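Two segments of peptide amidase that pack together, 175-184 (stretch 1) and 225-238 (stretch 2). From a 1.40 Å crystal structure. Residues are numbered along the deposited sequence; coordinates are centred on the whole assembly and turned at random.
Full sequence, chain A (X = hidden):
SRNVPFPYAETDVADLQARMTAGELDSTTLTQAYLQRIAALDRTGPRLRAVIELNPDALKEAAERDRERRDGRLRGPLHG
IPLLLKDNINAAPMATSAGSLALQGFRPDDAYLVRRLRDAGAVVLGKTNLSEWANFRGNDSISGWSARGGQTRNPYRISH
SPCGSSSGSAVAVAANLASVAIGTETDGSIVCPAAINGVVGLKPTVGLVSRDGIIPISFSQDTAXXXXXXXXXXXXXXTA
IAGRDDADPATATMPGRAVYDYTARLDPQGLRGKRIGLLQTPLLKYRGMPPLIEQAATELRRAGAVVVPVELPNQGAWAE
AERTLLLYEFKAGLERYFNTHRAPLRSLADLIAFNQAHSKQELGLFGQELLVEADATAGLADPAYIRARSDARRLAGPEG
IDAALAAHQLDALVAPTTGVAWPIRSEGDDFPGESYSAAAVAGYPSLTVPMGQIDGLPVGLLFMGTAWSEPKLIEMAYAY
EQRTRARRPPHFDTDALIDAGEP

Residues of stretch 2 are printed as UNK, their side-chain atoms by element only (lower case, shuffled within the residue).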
# COMPACT_ATOMS: atom_id res chain seq x y z
N ALA A 175 -14.26 0.07 2.51
CA ALA A 175 -15.53 0.67 2.91
C ALA A 175 -16.15 1.54 1.83
O ALA A 175 -17.13 2.23 2.07
CB ALA A 175 -15.32 1.50 4.18
N ASN A 176 -15.58 1.51 0.63
CA ASN A 176 -16.08 2.30 -0.49
C ASN A 176 -16.15 3.80 -0.20
O ASN A 176 -17.13 4.47 -0.54
CB ASN A 176 -17.44 1.77 -0.95
CG ASN A 176 -17.33 0.44 -1.69
OD1 ASN A 176 -17.56 -0.63 -1.12
ND2 ASN A 176 -16.98 0.51 -2.97
N LEU A 177 -15.10 4.33 0.43
CA LEU A 177 -15.01 5.75 0.73
C LEU A 177 -14.35 6.50 -0.42
O LEU A 177 -14.28 7.73 -0.42
CB LEU A 177 -14.21 5.98 2.01
CG LEU A 177 -14.71 5.31 3.29
CD1 LEU A 177 -13.87 5.78 4.46
CD2 LEU A 177 -16.18 5.64 3.52
N ALA A 178 -13.85 5.75 -1.40
CA ALA A 178 -13.22 6.31 -2.59
C ALA A 178 -13.14 5.19 -3.62
O ALA A 178 -13.37 4.03 -3.30
CB ALA A 178 -11.83 6.84 -2.27
N SER A 179 -12.81 5.54 -4.86
CA SER A 179 -12.69 4.54 -5.91
C SER A 179 -11.46 3.68 -5.67
O SER A 179 -11.54 2.45 -5.67
CB SER A 179 -12.58 5.21 -7.28
OG SER A 179 -12.22 4.27 -8.28
N VAL A 180 -10.33 4.34 -5.45
CA VAL A 180 -9.05 3.68 -5.21
C VAL A 180 -8.23 4.53 -4.25
O VAL A 180 -8.62 5.65 -3.91
CB VAL A 180 -8.25 3.51 -6.52
CG1 VAL A 180 -8.99 2.56 -7.46
CG2 VAL A 180 -8.05 4.86 -7.19
N ALA A 181 -7.09 4.01 -3.82
CA ALA A 181 -6.21 4.74 -2.90
C ALA A 181 -4.75 4.38 -3.14
O ALA A 181 -4.44 3.39 -3.79
CB ALA A 181 -6.59 4.44 -1.45
N ILE A 182 -3.87 5.22 -2.60
CA ILE A 182 -2.44 4.99 -2.71
C ILE A 182 -1.88 4.76 -1.31
O ILE A 182 -2.22 5.50 -0.36
CB ILE A 182 -1.68 6.21 -3.31
CG1 ILE A 182 -2.29 6.62 -4.65
CG2 ILE A 182 -0.21 5.86 -3.48
CD1 ILE A 182 -2.21 5.56 -5.72
N GLY A 183 -1.06 3.73 -1.17
CA GLY A 183 -0.42 3.46 0.10
C GLY A 183 1.08 3.41 -0.14
O GLY A 183 1.53 3.69 -1.25
N THR A 184 1.85 3.09 0.89
CA THR A 184 3.29 2.95 0.74
C THR A 184 3.73 1.76 1.56
O THR A 184 3.09 1.40 2.55
CB THR A 184 4.12 4.20 1.20
OG1 THR A 184 4.12 4.29 2.63
CG2 THR A 184 3.57 5.48 0.60
N UNK A 225 2.23 2.39 -3.81
CA UNK A 225 1.56 1.36 -4.58
C UNK A 225 0.07 1.51 -4.47
O UNK A 225 -0.43 2.12 -3.52
N UNK A 226 -0.68 0.94 -5.42
CA UNK A 226 -2.14 1.03 -5.40
C UNK A 226 -2.83 0.08 -4.44
O UNK A 226 -2.33 -1.01 -4.14
c UNK A 226 -1.50 -0.29 -7.23
c UNK A 226 -0.21 0.26 -6.64
c UNK A 226 -2.52 0.74 -6.85
N UNK A 227 -3.99 0.51 -3.96
CA UNK A 227 -4.84 -0.28 -3.09
C UNK A 227 -6.22 -0.10 -3.70
O UNK A 227 -6.67 1.03 -3.95
c UNK A 227 -3.29 0.09 -1.15
s UNK A 227 -2.92 0.65 0.52
c UNK A 227 -3.36 -0.80 1.49
c UNK A 227 -4.73 0.24 -1.65
N UNK A 228 -6.88 -1.22 -3.98
CA UNK A 228 -8.16 -1.20 -4.66
C UNK A 228 -8.96 -2.45 -4.35
O UNK A 228 -8.43 -3.41 -3.79
c UNK A 228 -7.93 -1.11 -6.17
N UNK A 229 -10.23 -2.44 -4.71
CA UNK A 229 -11.07 -3.60 -4.45
C UNK A 229 -10.87 -4.70 -5.48
O UNK A 229 -11.22 -5.85 -5.24
c UNK A 229 -14.12 0.36 -4.51
n UNK A 229 -13.59 0.95 -3.45
n UNK A 229 -14.29 1.06 -5.63
n UNK A 229 -14.48 -0.92 -4.47
c UNK A 229 -12.89 -2.31 -3.20
c UNK A 229 -14.32 -1.78 -3.31
c UNK A 229 -12.54 -3.18 -4.41
N UNK A 230 -10.29 -4.34 -6.62
CA UNK A 230 -10.06 -5.31 -7.69
C UNK A 230 -8.68 -5.14 -8.33
O UNK A 230 -8.08 -4.07 -8.26
c UNK A 230 -11.12 -5.15 -8.78
o UNK A 230 -10.91 -3.93 -9.49
N UNK A 231 -8.21 -6.21 -8.96
CA UNK A 231 -6.92 -6.19 -9.63
C UNK A 231 -6.96 -5.21 -10.81
O UNK A 231 -5.98 -4.51 -11.06
c UNK A 231 -6.53 -7.60 -10.12
c UNK A 231 -5.24 -7.54 -10.93
c UNK A 231 -6.37 -8.54 -8.93
N UNK A 232 -8.08 -5.15 -11.51
CA UNK A 232 -8.20 -4.23 -12.65
C UNK A 232 -8.02 -2.78 -12.19
O UNK A 232 -7.37 -1.99 -12.86
c UNK A 232 -9.56 -4.41 -13.32
N UNK A 233 -8.62 -2.43 -11.05
CA UNK A 233 -8.49 -1.08 -10.53
C UNK A 233 -7.04 -0.79 -10.14
O UNK A 233 -6.52 0.29 -10.40
o UNK A 233 -11.21 -0.90 -10.86
c UNK A 233 -10.87 -0.76 -9.67
o UNK A 233 -11.68 -0.51 -8.75
c UNK A 233 -9.40 -0.89 -9.30
N UNK A 234 -6.39 -1.77 -9.51
CA UNK A 234 -5.00 -1.59 -9.11
C UNK A 234 -4.12 -1.38 -10.34
O UNK A 234 -3.19 -0.56 -10.32
c UNK A 234 -4.52 -2.79 -8.32
N UNK A 235 -4.40 -2.13 -11.40
CA UNK A 235 -3.63 -2.03 -12.64
C UNK A 235 -3.80 -0.65 -13.28
O UNK A 235 -2.85 -0.09 -13.82
c UNK A 235 -4.06 -3.12 -13.62
N UNK A 236 -5.01 -0.11 -13.21
CA UNK A 236 -5.27 1.21 -13.77
C UNK A 236 -4.46 2.27 -13.03
O UNK A 236 -3.87 3.16 -13.64
c UNK A 236 -6.76 1.54 -13.68
N UNK A 237 -4.42 2.16 -11.71
CA UNK A 237 -3.66 3.11 -10.91
C UNK A 237 -2.16 2.99 -11.18
O UNK A 237 -1.47 4.00 -11.34
c UNK A 237 -5.39 3.26 -9.10
c UNK A 237 -3.94 2.92 -9.41
c UNK A 237 -3.03 3.82 -8.59
N UNK A 238 -1.65 1.76 -11.25
CA UNK A 238 -0.23 1.56 -11.50
C UNK A 238 0.17 2.18 -12.84
O UNK A 238 1.23 2.78 -12.97
c UNK A 238 0.12 0.06 -11.50
c UNK A 238 1.85 -1.74 -11.66
c UNK A 238 2.23 0.22 -10.18
c UNK A 238 1.62 -0.25 -11.49
O HOH W 1 -11.16 -0.22 -6.12
O HOH W 2 -13.46 1.86 -8.39

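Position 225 has no side-chain atoms. Its backbone N donates to Gly 183 O (3.0 Å), and its O accepts from Gly 183 N (2.9 Å). It is Gly 225.

Position 226 has three carbons that close a ring onto the backbone N. That N has no hydrogen to give, and the position is a non-hydrogen-bonded pair with Ile 182. It is Pro 226.

Position 227 has three carbons and one sulfur in an unbranched chain. The sulfur lies 3.8 Å from Gly 183 CA. Its backbone N donates to Ala 181 O (2.9 Å), and its O accepts from Ala 181 N (3.0 Å). It is Met 227. A CB on Gly 183 would clash with Met 227 SD, so the glycine leaves room for the sulfur.

Position 228 has one carbon, CB, 4.0 Å from Val 180 CG1. It is Ala 228.

Position 229 has three carbons, a nitrogen, then a carbon carrying two more nitrogens. This is a guanidinium, and it reaches the loop before the strand of stretch 1. It is Arg 229. Its NH1 donates to Ala 178 O (3.1 Å), which lies at the edge of the group. Asn 176 lies over one face.

Position 230 has one carbon and one oxygen. It does not touch stretch 1. The oxygen accepts from the backbone N of position 233 at 3.2 Å, capping the helix. It is Ser 230.

Position 231 has three carbons, branched at CB, and is out of reach of stretch 1. It is Val 231.

Position 232 has CB alone and makes no contact. It is Ala 232.

Position 233 has two carbons, the second carrying two oxygens. Its CB lies 3.9 Å from Val 180 CG1. It is Asp 233. Water 1 donates to Asp 233 OD2 (2.7 Å) and to Ser 179 O (2.7 Å), and accepts from Arg 229 N (2.8 Å).

Positions 234, 235 and 236 each have CB alone and touch nothing on stretch 1. They are Ala 234, Ala 235 and Ala 236.

Position 237 has three carbons, branched at CB. Its two methyls meet Val 180 and Ile 182. It is Val 237. Val 237 CG2 lies 3.6 Å from Val 180 CG2, and Val 237 CG1 lies 3.5 Å from Ile 182 CD1.

Position 238 has four carbons, forked at the second, and its CB points away. It is Leu 238.

The contact has three parts. Four backbone hydrogen bonds join the antiparallel strands. Val 237 packs the helix against Val 180 and Ile 182. Arg 229 and water 1 tie the turn to the loop.

Stretch 2 (225-238) GPMARSVADAAAVL
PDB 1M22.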